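Local structure of reticulocyte-binding protein 2a (Plasmodium vivax, 4Z8N) at residues A[35-40]-A[149-154]; A[42-47]-A[138-143]; A[132-137]-A[248-253]. The protein probably mediates attachment of the malaria parasite to host reticulocytes during invasion, the chain here being the helical erythrocyte-binding domain of a much longer protein. One frame throughout, in Å; residues are numbered along the deposited sequence.

Contact 1 (A[35-40]-A[149-154])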
loop_
_atom_site.group_PDB
_atom_site.type_symbol
_atom_site.label_atom_id
_atom_site.label_comp_id
_atom_site.label_asym_id
_atom_site.label_seq_id
_atom_site.Cartn_x
_atom_site.Cartn_y
_atom_site.Cartn_z
ATOM N N LYS A 35 -18.663 -0.412 10.242
ATOM C CA LYS A 35 -19.925 0.243 9.914
ATOM C C LYS A 35 -21.015 -0.736 9.484
ATOM O O LYS A 35 -22.147 -0.640 9.952
ATOM C CB LYS A 35 -19.709 1.292 8.822
ATOM C CG LYS A 35 -20.972 2.034 8.425
ATOM C CD LYS A 35 -20.673 3.133 7.419
ATOM C CE LYS A 35 -20.389 4.453 8.113
ATOM N NZ LYS A 35 -21.643 5.226 8.356
ATOM N N TYR A 36 -20.689 -1.683 8.609
ATOM C CA TYR A 36 -21.703 -2.648 8.186
ATOM C C TYR A 36 -21.541 -3.996 8.890
ATOM O O TYR A 36 -22.339 -4.913 8.687
ATOM C CB TYR A 36 -21.689 -2.826 6.664
ATOM C CG TYR A 36 -20.436 -3.438 6.081
ATOM C CD1 TYR A 36 -20.333 -4.811 5.900
ATOM C CD2 TYR A 36 -19.373 -2.643 5.679
ATOM C CE1 TYR A 36 -19.196 -5.378 5.352
ATOM C CE2 TYR A 36 -18.230 -3.200 5.132
ATOM C CZ TYR A 36 -18.148 -4.569 4.970
ATOM O OH TYR A 36 -17.018 -5.132 4.424
ATOM N N TYR A 37 -20.518 -4.103 9.730
ATOM C CA TYR A 37 -20.336 -5.286 10.564
ATOM C C TYR A 37 -21.480 -5.407 11.574
ATOM O O TYR A 37 -22.067 -6.477 11.736
ATOM C CB TYR A 37 -18.988 -5.226 11.294
ATOM C CG TYR A 37 -18.501 -6.556 11.835
ATOM C CD1 TYR A 37 -19.137 -7.175 12.907
ATOM C CD2 TYR A 37 -17.391 -7.186 11.280
ATOM C CE1 TYR A 37 -18.694 -8.387 13.401
ATOM C CE2 TYR A 37 -16.935 -8.396 11.772
ATOM C CZ TYR A 37 -17.591 -8.992 12.833
ATOM O OH TYR A 37 -17.145 -10.197 13.326
ATOM N N ILE A 38 -21.792 -4.299 12.239
ATOM C CA ILE A 38 -22.765 -4.287 13.332
ATOM C C ILE A 38 -24.166 -3.862 12.891
ATOM O O ILE A 38 -24.956 -3.367 13.699
ATOM C CB ILE A 38 -22.307 -3.345 14.461
ATOM C CG1 ILE A 38 -22.126 -1.922 13.923
ATOM C CG2 ILE A 38 -21.012 -3.850 15.075
ATOM C CD1 ILE A 38 -21.794 -0.897 14.988
ATOM N N THR A 39 -24.472 -4.077 11.615
ATOM C CA THR A 39 -25.716 -3.591 11.024
ATOM C C THR A 39 -26.976 -4.197 11.650
ATOM O O THR A 39 -28.063 -3.633 11.530
ATOM C CB THR A 39 -25.739 -3.852 9.499
ATOM O OG1 THR A 39 -26.982 -3.395 8.950
ATOM C CG2 THR A 39 -25.566 -5.334 9.198
ATOM N N TYR A 40 -26.836 -5.330 12.327
ATOM C CA TYR A 40 -27.998 -5.986 12.920
ATOM C C TYR A 40 -28.113 -5.747 14.423
ATOM O O TYR A 40 -29.085 -6.166 15.054
ATOM C CB TYR A 40 -27.971 -7.484 12.618
ATOM C CG TYR A 40 -28.851 -7.849 11.448
ATOM C CD1 TYR A 40 -28.360 -7.834 10.147
ATOM C CD2 TYR A 40 -30.185 -8.184 11.641
ATOM C CE1 TYR A 40 -29.172 -8.157 9.075
ATOM C CE2 TYR A 40 -31.000 -8.508 10.579
ATOM C CZ TYR A 40 -30.491 -8.495 9.301
ATOM O OH TYR A 40 -31.309 -8.819 8.247
ATOM N N ASP A 149 -23.947 -15.108 16.382
ATOM C CA ASP A 149 -24.476 -15.158 15.020
ATOM C C ASP A 149 -23.754 -14.197 14.079
ATOM O O ASP A 149 -23.209 -14.616 13.058
ATOM C CB ASP A 149 -25.977 -14.848 15.013
ATOM C CG ASP A 149 -26.807 -15.967 15.612
ATOM O OD1 ASP A 149 -26.276 -17.087 15.769
ATOM O OD2 ASP A 149 -27.995 -15.727 15.920
ATOM N N THR A 150 -23.755 -12.912 14.428
ATOM C CA THR A 150 -23.157 -11.875 13.590
ATOM C C THR A 150 -21.675 -12.140 13.343
ATOM O O THR A 150 -21.180 -11.953 12.229
ATOM C CB THR A 150 -23.337 -10.476 14.219
ATOM O OG1 THR A 150 -24.700 -10.060 14.072
ATOM C CG2 THR A 150 -22.438 -9.453 13.548
ATOM N N TYR A 151 -20.975 -12.590 14.380
ATOM C CA TYR A 151 -19.563 -12.924 14.253
ATOM C C TYR A 151 -19.348 -14.043 13.239
ATOM O O TYR A 151 -18.444 -13.968 12.408
ATOM C CB TYR A 151 -18.974 -13.327 15.608
ATOM C CG TYR A 151 -17.572 -13.887 15.505
ATOM C CD1 TYR A 151 -16.481 -13.045 15.322
ATOM C CD2 TYR A 151 -17.339 -15.254 15.584
ATOM C CE1 TYR A 151 -15.200 -13.551 15.222
ATOM C CE2 TYR A 151 -16.059 -15.768 15.484
ATOM C CZ TYR A 151 -14.994 -14.911 15.304
ATOM O OH TYR A 151 -13.718 -15.413 15.204
ATOM N N GLU A 152 -20.182 -15.075 13.307
ATOM C CA GLU A 152 -20.043 -16.217 12.412
ATOM C C GLU A 152 -20.384 -15.836 10.972
ATOM O O GLU A 152 -19.745 -16.308 10.029
ATOM C CB GLU A 152 -20.922 -17.379 12.876
ATOM C CG GLU A 152 -20.758 -18.639 12.038
ATOM C CD GLU A 152 -21.617 -19.789 12.526
ATOM O OE1 GLU A 152 -22.855 -19.633 12.573
ATOM O OE2 GLU A 152 -21.051 -20.851 12.861
ATOM N N ILE A 153 -21.388 -14.979 10.808
ATOM C CA ILE A 153 -21.780 -14.501 9.482
ATOM C C ILE A 153 -20.653 -13.715 8.823
ATOM O O ILE A 153 -20.266 -13.997 7.687
ATOM C CB ILE A 153 -23.033 -13.610 9.548
ATOM C CG1 ILE A 153 -24.250 -14.437 9.963
ATOM C CG2 ILE A 153 -23.280 -12.937 8.204
ATOM C CD1 ILE A 153 -24.554 -15.578 9.023
ATOM N N MET A 154 -20.130 -12.731 9.546
ATOM C CA MET A 154 -19.079 -11.869 9.022
ATOM C C MET A 154 -17.797 -12.646 8.751
ATOM O O MET A 154 -17.095 -12.372 7.779
ATOM C CB MET A 154 -18.801 -10.721 9.992
ATOM C CG MET A 154 -19.943 -9.726 10.124
ATOM S SD MET A 154 -20.413 -9.010 8.538
ATOM C CE MET A 154 -18.838 -8.344 7.993
#
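Tyr37, in the last turn of helix 26-37, sits across from Met154 of helix 149-162, and their CA atoms, 6.9 Å apart, mark the closest approach of the two backbones. One residue further on, Ile38 departs from helical backbone angles, which puts the contact where the first helix gives way to the turn leading into helix 42-69. The phenol of Tyr37 does most of the work. Its CG, anti to the backbone N (chi1 -162°), carries the ring out to helix 149-162, where Met154 lies over one face. Met154 CG stands almost directly above the middle of the Tyr37 ring, 3.5 Å from the centroid and 5° off the normal, a textbook CH-pi contact. Met154 CB rests over the same face toward CE2 and CZ of Tyr37. The sulfur follows, with Met154 SD 4.6 Å from the Tyr37 centroid and still above the ring. Because the methionine chain is bent at both later torsions, with chi3 at -56°, Met154 CE turns back to lie 3.8 Å from Tyr37 CD2, and it also meets Tyr36 CE1 at 4.0 Å. At the carbonyl of Tyr37, Thr150 CG2 packs 3.5 Å from Tyr37 O and reaches CE1 of the ring as well. The phenol oxygen, Tyr37 OH, comes to 3.5 Å from Tyr151 CD1, the two tyrosine side chains running side by side in the same direction. The segments share no hydrogen bond, though Tyr36 OH pairs with Arg161 further along helix 149-162. The Tyr253 ring of helix 246-297 also meets that of Tyr37. Met154 over Tyr37 is a Met-aromatic contact, joining the end of helix 26-37 to the first turns of helix 149-162 in the elongated alpha-helical bundle of this erythrocyte-binding domain.

Contact 2 (A[42-47]-A[138-143])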
loop_
_atom_site.group_PDB
_atom_site.type_symbol
_atom_site.label_atom_id
_atom_site.label_comp_id
_atom_site.label_asym_id
_atom_site.label_seq_id
_atom_site.Cartn_x
_atom_site.Cartn_y
_atom_site.Cartn_z
ATOM N N TYR A 42 -29.066 -2.996 16.257
ATOM C CA TYR A 42 -29.729 -1.790 15.782
ATOM C C TYR A 42 -29.267 -0.513 16.473
ATOM O O TYR A 42 -28.825 0.414 15.800
ATOM C CB TYR A 42 -31.242 -1.963 15.913
ATOM C CG TYR A 42 -31.720 -3.243 15.262
ATOM C CD1 TYR A 42 -31.426 -3.514 13.929
ATOM C CD2 TYR A 42 -32.448 -4.186 15.977
ATOM C CE1 TYR A 42 -31.848 -4.683 13.324
ATOM C CE2 TYR A 42 -32.877 -5.361 15.378
ATOM C CZ TYR A 42 -32.574 -5.602 14.051
ATOM O OH TYR A 42 -32.995 -6.765 13.446
ATOM N N GLU A 43 -29.333 -0.468 17.802
ATOM C CA GLU A 43 -28.961 0.744 18.527
ATOM C C GLU A 43 -27.474 1.063 18.376
ATOM O O GLU A 43 -27.091 2.229 18.249
ATOM C CB GLU A 43 -29.321 0.636 20.010
ATOM C CG GLU A 43 -29.034 1.920 20.780
ATOM C CD GLU A 43 -29.384 1.825 22.252
ATOM O OE1 GLU A 43 -29.682 0.710 22.729
ATOM O OE2 GLU A 43 -29.356 2.872 22.934
ATOM N N ALA A 44 -26.639 0.029 18.387
ATOM C CA ALA A 44 -25.206 0.218 18.203
ATOM C C ALA A 44 -24.919 0.772 16.810
ATOM O O ALA A 44 -24.022 1.597 16.636
ATOM C CB ALA A 44 -24.462 -1.090 18.425
ATOM N N LYS A 45 -25.697 0.329 15.828
ATOM C CA LYS A 45 -25.535 0.783 14.449
ATOM C C LYS A 45 -25.881 2.265 14.288
ATOM O O LYS A 45 -25.151 3.000 13.630
ATOM C CB LYS A 45 -26.395 -0.059 13.501
ATOM C CG LYS A 45 -26.363 0.396 12.040
ATOM C CD LYS A 45 -25.105 -0.080 11.323
ATOM C CE LYS A 45 -25.206 0.119 9.811
ATOM N NZ LYS A 45 -24.511 1.349 9.330
ATOM N N LYS A 46 -26.990 2.710 14.881
ATOM C CA LYS A 46 -27.392 4.108 14.735
ATOM C C LYS A 46 -26.402 5.020 15.453
ATOM O O LYS A 46 -26.042 6.080 14.932
ATOM C CB LYS A 46 -28.822 4.356 15.251
ATOM C CG LYS A 46 -29.340 3.373 16.274
ATOM C CD LYS A 46 -30.845 3.520 16.535
ATOM C CE LYS A 46 -31.677 2.971 15.377
ATOM N NZ LYS A 46 -33.115 2.774 15.733
ATOM N N ASN A 47 -25.962 4.611 16.640
ATOM C CA ASN A 47 -24.963 5.377 17.373
ATOM C C ASN A 47 -23.634 5.446 16.628
ATOM O O ASN A 47 -22.981 6.491 16.606
ATOM C CB ASN A 47 -24.744 4.793 18.771
ATOM C CG ASN A 47 -25.873 5.126 19.728
ATOM O OD1 ASN A 47 -26.530 6.156 19.592
ATOM N ND2 ASN A 47 -26.086 4.264 20.719
ATOM N N ASN A 138 -21.513 -0.970 23.706
ATOM C CA ASN A 138 -22.249 -1.240 24.935
ATOM C C ASN A 138 -23.747 -1.222 24.653
ATOM O O ASN A 138 -24.548 -1.697 25.458
ATOM C CB ASN A 138 -21.908 -0.222 26.029
ATOM C CG ASN A 138 -20.508 -0.406 26.590
ATOM O OD1 ASN A 138 -19.961 -1.509 26.585
ATOM N ND2 ASN A 138 -19.927 0.678 27.093
ATOM N N SER A 139 -24.113 -0.668 23.499
ATOM C CA SER A 139 -25.508 -0.597 23.073
ATOM C C SER A 139 -26.038 -1.967 22.664
ATOM O O SER A 139 -27.248 -2.158 22.539
ATOM C CB SER A 139 -25.665 0.390 21.915
ATOM O OG SER A 139 -25.331 1.707 22.318
ATOM N N VAL A 140 -25.130 -2.912 22.442
ATOM C CA VAL A 140 -25.524 -4.294 22.202
ATOM C C VAL A 140 -26.256 -4.804 23.436
ATOM O O VAL A 140 -25.672 -4.916 24.513
ATOM C CB VAL A 140 -24.317 -5.190 21.889
ATOM C CG1 VAL A 140 -24.764 -6.630 21.698
ATOM C CG2 VAL A 140 -23.596 -4.686 20.650
ATOM N N LYS A 141 -27.537 -5.108 23.267
ATOM C CA LYS A 141 -28.443 -5.299 24.396
ATOM C C LYS A 141 -28.110 -6.498 25.286
ATOM O O LYS A 141 -28.366 -6.460 26.491
ATOM C CB LYS A 141 -29.879 -5.409 23.879
ATOM C CG LYS A 141 -30.344 -4.147 23.163
ATOM C CD LYS A 141 -31.811 -4.213 22.776
ATOM C CE LYS A 141 -32.301 -2.856 22.293
ATOM N NZ LYS A 141 -33.293 -2.973 21.188
ATOM N N CYS A 142 -27.542 -7.552 24.709
ATOM C CA CYS A 142 -27.103 -8.690 25.513
ATOM C C CYS A 142 -25.896 -8.285 26.361
ATOM O O CYS A 142 -25.115 -7.426 25.960
ATOM C CB CYS A 142 -26.765 -9.890 24.625
ATOM S SG CYS A 142 -25.218 -9.732 23.706
ATOM N N THR A 143 -25.746 -8.898 27.532
ATOM C CA THR A 143 -24.715 -8.483 28.485
ATOM C C THR A 143 -23.658 -9.568 28.716
ATOM O O THR A 143 -22.458 -9.311 28.603
ATOM C CB THR A 143 -25.351 -8.081 29.845
ATOM O OG1 THR A 143 -25.728 -6.698 29.807
ATOM C CG2 THR A 143 -24.368 -8.280 30.993
#
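Ser139 fits against the first turns of helix 42-69, its CB against Ala44, the Glu43 chain alongside and the Asn47 amide at its hydroxyl. The two backbones come very close here, the CA atoms of Ala44 and Ser139 being 4.9 Å apart, which is consistent with the small side chains on both sides. Ser139 CB lies 3.7 Å from Ala44 N, and the two CB atoms also touch. The position of Glu43 CG, anti to the backbone N (chi1 -176°), brings that methylene 3.9 Å from Ser139 CB; beyond it the chain runs extended. The polar link comes from Asn47, whose ND2 donates to Ser139 OG over 3.1 Å. The serine oxygen lies practically in the amide plane of Asn47, although the bond is bent, with an angle of 135° at the hydrogen. Farther along, Val140 CG2 adds a looser apolar contact, 4.3 Å from Ala44 CB. Lys141 approaches Glu43 through its CE, but Lys141 NZ stays 5.4 Å from Glu43 OE1, too far for a salt bridge, though the opposite charges may attract weakly. In the next shell, Ser139 OG is also hydrogen-bonded to the carbonyl oxygen of Ile136, which ties the serine back to the end of helix 119-136. Asn138 OD1 pairs with Lys250 of helix 246-297, and Cys142 is joined to Cys146 by a disulfide that closes a small loop beginning within segment 138-143. A single serine hydroxyl therefore serves two partners, accepting from Asn47 and donating to Ile136 O. It bridges the side chain of one helix and the terminal carbonyl of another, while the carboxylate of Glu43, close to the start of its helix, is probably favoured there both by the helix dipole and by the neighbouring lysine.

Contact 3 (A[132-137]-A[248-253])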
loop_
_atom_site.group_PDB
_atom_site.type_symbol
_atom_site.label_atom_id
_atom_site.label_comp_id
_atom_site.label_asym_id
_atom_site.label_seq_id
_atom_site.Cartn_x
_atom_site.Cartn_y
_atom_site.Cartn_z
ATOM N N LYS A 132 -13.646 5.047 21.205
ATOM C CA LYS A 132 -15.050 5.425 21.279
ATOM C C LYS A 132 -15.946 4.290 20.788
ATOM O O LYS A 132 -17.068 4.129 21.264
ATOM C CB LYS A 132 -15.306 6.698 20.467
ATOM C CG LYS A 132 -16.656 7.345 20.729
ATOM C CD LYS A 132 -16.689 8.779 20.223
ATOM C CE LYS A 132 -17.938 9.500 20.705
ATOM N NZ LYS A 132 -17.877 10.963 20.434
ATOM N N ILE A 133 -15.438 3.506 19.842
ATOM C CA ILE A 133 -16.177 2.367 19.307
ATOM C C ILE A 133 -16.498 1.349 20.401
ATOM O O ILE A 133 -17.595 0.790 20.436
ATOM C CB ILE A 133 -15.395 1.671 18.169
ATOM C CG1 ILE A 133 -15.132 2.651 17.023
ATOM C CG2 ILE A 133 -16.158 0.460 17.648
ATOM C CD1 ILE A 133 -14.479 2.018 15.810
ATOM N N TYR A 134 -15.541 1.126 21.299
ATOM C CA TYR A 134 -15.713 0.172 22.394
ATOM C C TYR A 134 -16.929 0.490 23.259
ATOM O O TYR A 134 -17.658 -0.412 23.672
ATOM C CB TYR A 134 -14.459 0.134 23.273
ATOM C CG TYR A 134 -13.354 -0.755 22.746
ATOM C CD1 TYR A 134 -12.443 -0.283 21.808
ATOM C CD2 TYR A 134 -13.218 -2.064 23.192
ATOM C CE1 TYR A 134 -11.429 -1.091 21.327
ATOM C CE2 TYR A 134 -12.207 -2.879 22.718
ATOM C CZ TYR A 134 -11.316 -2.386 21.785
ATOM O OH TYR A 134 -10.308 -3.192 21.307
ATOM N N SER A 135 -17.146 1.772 23.536
ATOM C CA SER A 135 -18.267 2.185 24.374
ATOM C C SER A 135 -19.577 2.189 23.590
ATOM O O SER A 135 -20.650 2.017 24.164
ATOM C CB SER A 135 -18.009 3.569 24.976
ATOM O OG SER A 135 -18.013 4.572 23.975
ATOM N N ILE A 136 -19.483 2.386 22.279
ATOM C CA ILE A 136 -20.663 2.374 21.422
ATOM C C ILE A 136 -21.275 0.976 21.380
ATOM O O ILE A 136 -22.497 0.819 21.337
ATOM C CB ILE A 136 -20.325 2.847 19.992
ATOM C CG1 ILE A 136 -19.952 4.330 20.003
ATOM C CG2 ILE A 136 -21.495 2.621 19.046
ATOM C CD1 ILE A 136 -19.676 4.893 18.629
ATOM N N LEU A 137 -20.419 -0.041 21.424
ATOM C CA LEU A 137 -20.882 -1.423 21.393
ATOM C C LEU A 137 -21.447 -1.880 22.737
ATOM O O LEU A 137 -21.817 -3.044 22.893
ATOM C CB LEU A 137 -19.749 -2.353 20.954
ATOM C CG LEU A 137 -19.911 -2.926 19.543
ATOM C CD1 LEU A 137 -20.031 -1.809 18.519
ATOM C CD2 LEU A 137 -18.756 -3.855 19.197
ATOM N N THR A 248 -15.907 -10.255 25.385
ATOM C CA THR A 248 -15.283 -11.175 24.445
ATOM C C THR A 248 -15.761 -10.887 23.026
ATOM O O THR A 248 -14.969 -10.869 22.084
ATOM C CB THR A 248 -15.595 -12.641 24.806
ATOM O OG1 THR A 248 -15.061 -12.941 26.101
ATOM C CG2 THR A 248 -14.993 -13.589 23.779
ATOM N N LEU A 249 -17.062 -10.652 22.891
ATOM C CA LEU A 249 -17.685 -10.419 21.593
ATOM C C LEU A 249 -17.084 -9.220 20.870
ATOM O O LEU A 249 -16.854 -9.270 19.661
ATOM C CB LEU A 249 -19.192 -10.217 21.760
ATOM C CG LEU A 249 -20.007 -10.250 20.469
ATOM C CD1 LEU A 249 -20.082 -11.671 19.929
ATOM C CD2 LEU A 249 -21.400 -9.676 20.690
ATOM N N LYS A 250 -16.839 -8.144 21.613
ATOM C CA LYS A 250 -16.247 -6.937 21.045
ATOM C C LYS A 250 -14.892 -7.235 20.417
ATOM O O LYS A 250 -14.593 -6.777 19.312
ATOM C CB LYS A 250 -16.094 -5.851 22.113
ATOM C CG LYS A 250 -17.403 -5.282 22.625
ATOM C CD LYS A 250 -17.198 -3.882 23.181
ATOM C CE LYS A 250 -17.599 -3.794 24.641
ATOM N NZ LYS A 250 -17.485 -2.403 25.163
ATOM N N LYS A 251 -14.078 -8.008 21.128
ATOM C CA LYS A 251 -12.743 -8.351 20.656
ATOM C C LYS A 251 -12.807 -9.279 19.446
ATOM O O LYS A 251 -12.011 -9.147 18.516
ATOM C CB LYS A 251 -11.925 -8.990 21.778
ATOM C CG LYS A 251 -10.429 -8.871 21.590
ATOM C CD LYS A 251 -9.685 -9.924 22.382
ATOM C CE LYS A 251 -8.215 -9.911 22.041
ATOM N NZ LYS A 251 -7.704 -8.515 21.896
ATOM N N LEU A 252 -13.757 -10.210 19.457
ATOM C CA LEU A 252 -13.968 -11.093 18.315
ATOM C C LEU A 252 -14.357 -10.275 17.087
ATOM O O LEU A 252 -13.834 -10.494 15.993
ATOM C CB LEU A 252 -15.042 -12.140 18.625
ATOM C CG LEU A 252 -14.585 -13.403 19.359
ATOM C CD1 LEU A 252 -15.750 -14.358 19.561
ATOM C CD2 LEU A 252 -13.458 -14.089 18.600
ATOM N N TYR A 253 -15.272 -9.329 17.284
ATOM C CA TYR A 253 -15.682 -8.419 16.221
ATOM C C TYR A 253 -14.491 -7.626 15.692
ATOM O O TYR A 253 -14.233 -7.593 14.489
ATOM C CB TYR A 253 -16.755 -7.442 16.715
ATOM C CG TYR A 253 -18.160 -8.000 16.836
ATOM C CD1 TYR A 253 -18.402 -9.368 16.803
ATOM C CD2 TYR A 253 -19.248 -7.145 16.977
ATOM C CE1 TYR A 253 -19.694 -9.867 16.913
ATOM C CE2 TYR A 253 -20.538 -7.633 17.089
ATOM C CZ TYR A 253 -20.757 -8.993 17.056
ATOM O OH TYR A 253 -22.043 -9.472 17.166
#
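This is a helix-to-helix contact in which Lys250 of helix 246-297 runs alongside Leu137 to the backbone of Tyr134, at the C-terminal end of helix 119-136. Leu137 and Lys250 are also the residues of nearest backbone approach, their CA atoms 7.2 Å apart. Their side chains lie antiparallel, flank against flank. Lys250 CD lies 3.7 Å from Leu137 CB, and CG of the lysine meets Leu137 CD2. That same methyl, Leu137 CD2, comes to 4.0 Å from CD2 of the Tyr253 ring, whose hydroxyl is held by His41. A bend at chi3 (-121°) turns CE of the lysine away from a fully extended path. The ammonium group ends beside the carbonyl of Tyr134: the modelled separation of Lys250 NZ and Tyr134 O, 2.5 Å, is very short for a hydrogen bond, so its exact length is doubtful. The ammonium has a second partner in the loop that follows, while the Tyr134 ring meets Phe254 edge-to-face. One lysine thus combines apolar packing of its methylenes with a polar end. Whatever the exact bond length, its ammonium lies near the last turn of helix 119-136, where the partial negative charge of the helix end would probably stabilise it.

From the N terminus, the chain leaves helix 26-37 at contact 1, turns, and enters helix 42-69 at contact 2. After a long helical excursion it returns along helix 119-136, which brings it to contact 3, and the loop that follows closes contact 2 before helix 149-162 closes contact 1. Contact 2 is therefore enclosed by contact 1 along the sequence. Contact 3 closes last, on helix 246-297, and crosses both. Neighbouring centres are only about 10 to 12 Å apart, so the three form one cluster near an end of the bundle and together join helices 26-37, 42-69, 119-136, 149-162 and 246-297.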